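Local atomic coordinates of galactose-binding lectin (Arachis hypogaea, PDB entry 6VAW), a protein that binds galactose and galactose-bearing glycans as a homotetrameric legume lectin that carries calcium and manganese ions. Residues S68-M73 and I220-F225. Residues are numbered along the deposited sequence; the frame is centred on the assembly and turned at random.
Sequences SFSFEM and IRSWSF
A classic beta bulge interrupts the antiparallel pairing of segments 68-73 and 220-225: R221 and S222 both face S70, and R221 has the helix-like phi/psi of -95/-39°. S70 therefore bonds to two residues, its N to S222 O (3.1 Å) and its O accepting R221 N (2.8 Å); in both, the donor stands above the carbonyl plane. S68 and S224 form a regular hydrogen-bonded pair, S224 N reaching S68 O at 2.8 Å nearly along the C=O axis.

Within the bulge, S70 and S222 each place OG between backbone N and carbonyl carbon (chi1 near +60°), so the hydroxyls meet tip to tip in a 2.7 Å hydrogen bond. R221 CB lies 3.4 Å from S70 OG, while its side chain crosses that of E72 obliquely, R221 NH1 4.0 Å from E72 OE1, beyond a salt bridge.

Opposite the serines, the face of F69, F71, I220 and W223 is apolar. F69 CB packs 3.9 Å from W223 CD1, and F71 CB touches I220 CD1; both phenylalanine rings lead away. F69 and W223 meet F206 edge-to-face, and F71 meets F122, so this face lines the core between the two sheets of the legume lectin jelly-roll sandwich.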
ATOM      1  N   SER A  68     -10.041   8.833   3.657  1.00 21.13           N
ATOM      2  CA  SER A  68      -9.589  10.046   4.302  1.00 20.69           C
ATOM      3  C   SER A  68      -9.356  11.123   3.239  1.00 22.41           C
ATOM      4  O   SER A  68      -8.948  10.820   2.114  1.00 22.15           O
ATOM      5  CB  SER A  68      -8.321   9.795   5.111  1.00 24.56           C
ATOM      6  OG  SER A  68      -8.520   8.799   6.107  1.00 36.64           O
ATOM      7  N   PHE A  69      -9.680  12.355   3.574  1.00 19.62           N
ATOM      8  CA  PHE A  69      -9.464  13.470   2.651  1.00 18.25           C
ATOM      9  C   PHE A  69      -9.242  14.732   3.444  1.00 23.70           C
ATOM     10  O   PHE A  69      -9.518  14.773   4.649  1.00 22.95           O
ATOM     11  CB  PHE A  69     -10.642  13.631   1.631  1.00 18.68           C
ATOM     12  CG  PHE A  69     -12.030  13.723   2.239  1.00 21.12           C
ATOM     13  CD1 PHE A  69     -12.547  14.948   2.643  1.00 22.37           C
ATOM     14  CD2 PHE A  69     -12.805  12.581   2.425  1.00 21.56           C
ATOM     15  CE1 PHE A  69     -13.832  15.038   3.174  1.00 23.37           C
ATOM     16  CE2 PHE A  69     -14.077  12.665   2.994  1.00 24.23           C
ATOM     17  CZ  PHE A  69     -14.591  13.899   3.346  1.00 21.56           C
ATOM     18  N   SER A  70      -8.675  15.747   2.773  1.00 22.09           N
ATOM     19  CA  SER A  70      -8.462  17.051   3.352  1.00 22.13           C
ATOM     20  C   SER A  70      -8.971  18.122   2.409  1.00 23.99           C
ATOM     21  O   SER A  70      -8.842  18.013   1.183  1.00 22.51           O
ATOM     22  CB  SER A  70      -7.006  17.290   3.716  1.00 25.02           C
ATOM     23  OG  SER A  70      -6.146  17.216   2.598  1.00 30.26           O
ATOM     24  N   PHE A  71      -9.593  19.132   2.985  1.00 23.10           N
ATOM     25  CA  PHE A  71     -10.131  20.233   2.213  1.00 23.61           C
ATOM     26  C   PHE A  71      -9.862  21.548   2.909  1.00 27.21           C
ATOM     27  O   PHE A  71      -9.427  21.572   4.072  1.00 24.43           O
ATOM     28  CB  PHE A  71     -11.653  20.045   1.957  1.00 25.24           C
ATOM     29  CG  PHE A  71     -12.557  20.129   3.171  1.00 26.08           C
ATOM     30  CD1 PHE A  71     -12.922  21.366   3.706  1.00 27.03           C
ATOM     31  CD2 PHE A  71     -13.103  18.976   3.734  1.00 27.19           C
ATOM     32  CE1 PHE A  71     -13.749  21.447   4.826  1.00 27.11           C
ATOM     33  CE2 PHE A  71     -13.949  19.056   4.848  1.00 29.10           C
ATOM     34  CZ  PHE A  71     -14.269  20.287   5.387  1.00 26.38           C
ATOM     35  N   GLU A  72     -10.189  22.641   2.202  1.00 24.65           N
ATOM     36  CA  GLU A  72     -10.073  23.986   2.718  1.00 23.53           C
ATOM     37  C   GLU A  72     -11.158  24.854   2.108  1.00 25.96           C
ATOM     38  O   GLU A  72     -11.401  24.798   0.901  1.00 24.14           O
ATOM     39  CB  GLU A  72      -8.669  24.537   2.405  1.00 25.07           C
ATOM     40  CG  GLU A  72      -8.365  25.901   3.007  1.00 37.72           C
ATOM     41  CD  GLU A  72      -7.177  26.614   2.382  1.00 56.67           C
ATOM     42  OE1 GLU A  72      -6.115  25.971   2.199  1.00 51.53           O
ATOM     43  OE2 GLU A  72      -7.306  27.825   2.083  1.00 44.93           O
ATOM     44  N   MET A  73     -11.837  25.626   2.962  1.00 22.17           N
ATOM     45  CA  MET A  73     -12.777  26.634   2.491  1.00 23.47           C
ATOM     46  C   MET A  73     -12.235  27.987   2.927  1.00 27.71           C
ATOM     47  O   MET A  73     -11.795  28.135   4.073  1.00 25.91           O
ATOM     48  CB  MET A  73     -14.197  26.368   2.978  1.00 25.12           C
ATOM     49  CG  MET A  73     -14.864  25.247   2.200  1.00 27.29           C
ATOM     50  SD  MET A  73     -16.545  24.915   2.723  1.00 29.85           S
ATOM     51  CE  MET A  73     -16.275  23.961   4.242  1.00 28.19           C
ATOM     52  N   ILE A 220     -10.127  20.850  -2.598  1.00 21.35           N
ATOM     53  CA  ILE A 220      -9.877  19.462  -2.218  1.00 22.81           C
ATOM     54  C   ILE A 220      -8.366  19.307  -2.343  1.00 28.48           C
ATOM     55  O   ILE A 220      -7.822  19.544  -3.427  1.00 29.06           O
ATOM     56  CB  ILE A 220     -10.685  18.398  -3.013  1.00 26.30           C
ATOM     57  CG1 ILE A 220     -12.217  18.690  -3.016  1.00 26.03           C
ATOM     58  CG2 ILE A 220     -10.360  16.978  -2.524  1.00 29.40           C
ATOM     59  CD1 ILE A 220     -12.974  18.631  -1.615  1.00 35.65           C
ATOM     60  N   ARG A 221      -7.697  19.006  -1.226  1.00 22.77           N
ATOM     61  CA  ARG A 221      -6.240  18.927  -1.152  1.00 23.61           C
ATOM     62  C   ARG A 221      -5.669  17.516  -1.330  1.00 28.30           C
ATOM     63  O   ARG A 221      -4.598  17.363  -1.926  1.00 29.27           O
ATOM     64  CB  ARG A 221      -5.757  19.514   0.173  1.00 24.96           C
ATOM     65  CG  ARG A 221      -6.054  21.011   0.306  1.00 23.69           C
ATOM     66  CD  ARG A 221      -5.648  21.579   1.655  1.00 39.34           C
ATOM     67  NE  ARG A 221      -4.246  21.296   1.996  1.00 65.47           N
ATOM     68  CZ  ARG A 221      -3.219  22.091   1.712  1.00 91.65           C
ATOM     69  NH1 ARG A 221      -3.413  23.242   1.078  1.00 84.44           N
ATOM     70  NH2 ARG A 221      -1.987  21.742   2.063  1.00 83.37           N
ATOM     71  N   SER A 222      -6.327  16.504  -0.764  1.00 24.41           N
ATOM     72  CA  SER A 222      -5.865  15.118  -0.841  1.00 23.19           C
ATOM     73  C   SER A 222      -7.022  14.163  -0.616  1.00 24.25           C
ATOM     74  O   SER A 222      -8.044  14.557  -0.061  1.00 21.75           O
ATOM     75  CB  SER A 222      -4.747  14.852   0.168  1.00 25.06           C
ATOM     76  OG  SER A 222      -5.186  14.990   1.504  1.00 30.25           O
ATOM     77  N   TRP A 223      -6.866  12.916  -1.069  1.00 22.68           N
ATOM     78  CA  TRP A 223      -7.894  11.894  -0.926  1.00 22.55           C
ATOM     79  C   TRP A 223      -7.284  10.493  -1.024  1.00 25.23           C
ATOM     80  O   TRP A 223      -6.634  10.181  -2.015  1.00 26.79           O
ATOM     81  CB  TRP A 223      -8.951  12.095  -2.012  1.00 20.72           C
ATOM     82  CG  TRP A 223     -10.155  11.202  -1.931  1.00 20.69           C
ATOM     83  CD1 TRP A 223     -10.652  10.565  -0.825  1.00 22.47           C
ATOM     84  CD2 TRP A 223     -11.055  10.905  -3.002  1.00 20.56           C
ATOM     85  NE1 TRP A 223     -11.794   9.879  -1.150  1.00 20.89           N
ATOM     86  CE2 TRP A 223     -12.087  10.098  -2.472  1.00 23.89           C
ATOM     87  CE3 TRP A 223     -11.126  11.291  -4.349  1.00 21.63           C
ATOM     88  CZ2 TRP A 223     -13.173   9.669  -3.250  1.00 22.36           C
ATOM     89  CZ3 TRP A 223     -12.165  10.811  -5.128  1.00 23.74           C
ATOM     90  CH2 TRP A 223     -13.161   9.991  -4.585  1.00 24.44           C
ATOM     91  N   SER A 224      -7.514   9.651  -0.004  1.00 19.73           N
ATOM     92  CA  SER A 224      -7.105   8.254   0.005  1.00 19.32           C
ATOM     93  C   SER A 224      -8.357   7.422   0.225  1.00 23.22           C
ATOM     94  O   SER A 224      -9.298   7.889   0.861  1.00 21.40           O
ATOM     95  CB  SER A 224      -6.025   7.990   1.053  1.00 24.73           C
ATOM     96  OG  SER A 224      -6.529   8.094   2.374  1.00 31.48           O
ATOM     97  N   PHE A 225      -8.400   6.221  -0.330  1.00 20.89           N
ATOM     98  CA  PHE A 225      -9.588   5.387  -0.270  1.00 19.17           C
ATOM     99  C   PHE A 225      -9.238   3.929  -0.383  1.00 21.09           C
ATOM    100  O   PHE A 225      -8.382   3.565  -1.176  1.00 22.96           O
ATOM    101  CB  PHE A 225     -10.529   5.780  -1.440  1.00 21.08           C
ATOM    102  CG  PHE A 225     -11.813   4.993  -1.585  1.00 21.45           C
ATOM    103  CD1 PHE A 225     -11.842   3.808  -2.307  1.00 25.44           C
ATOM    104  CD2 PHE A 225     -12.997   5.466  -1.046  1.00 24.33           C
ATOM    105  CE1 PHE A 225     -13.035   3.102  -2.472  1.00 25.04           C
ATOM    106  CE2 PHE A 225     -14.180   4.741  -1.169  1.00 26.43           C
ATOM    107  CZ  PHE A 225     -14.192   3.569  -1.895  1.00 24.02           C
TER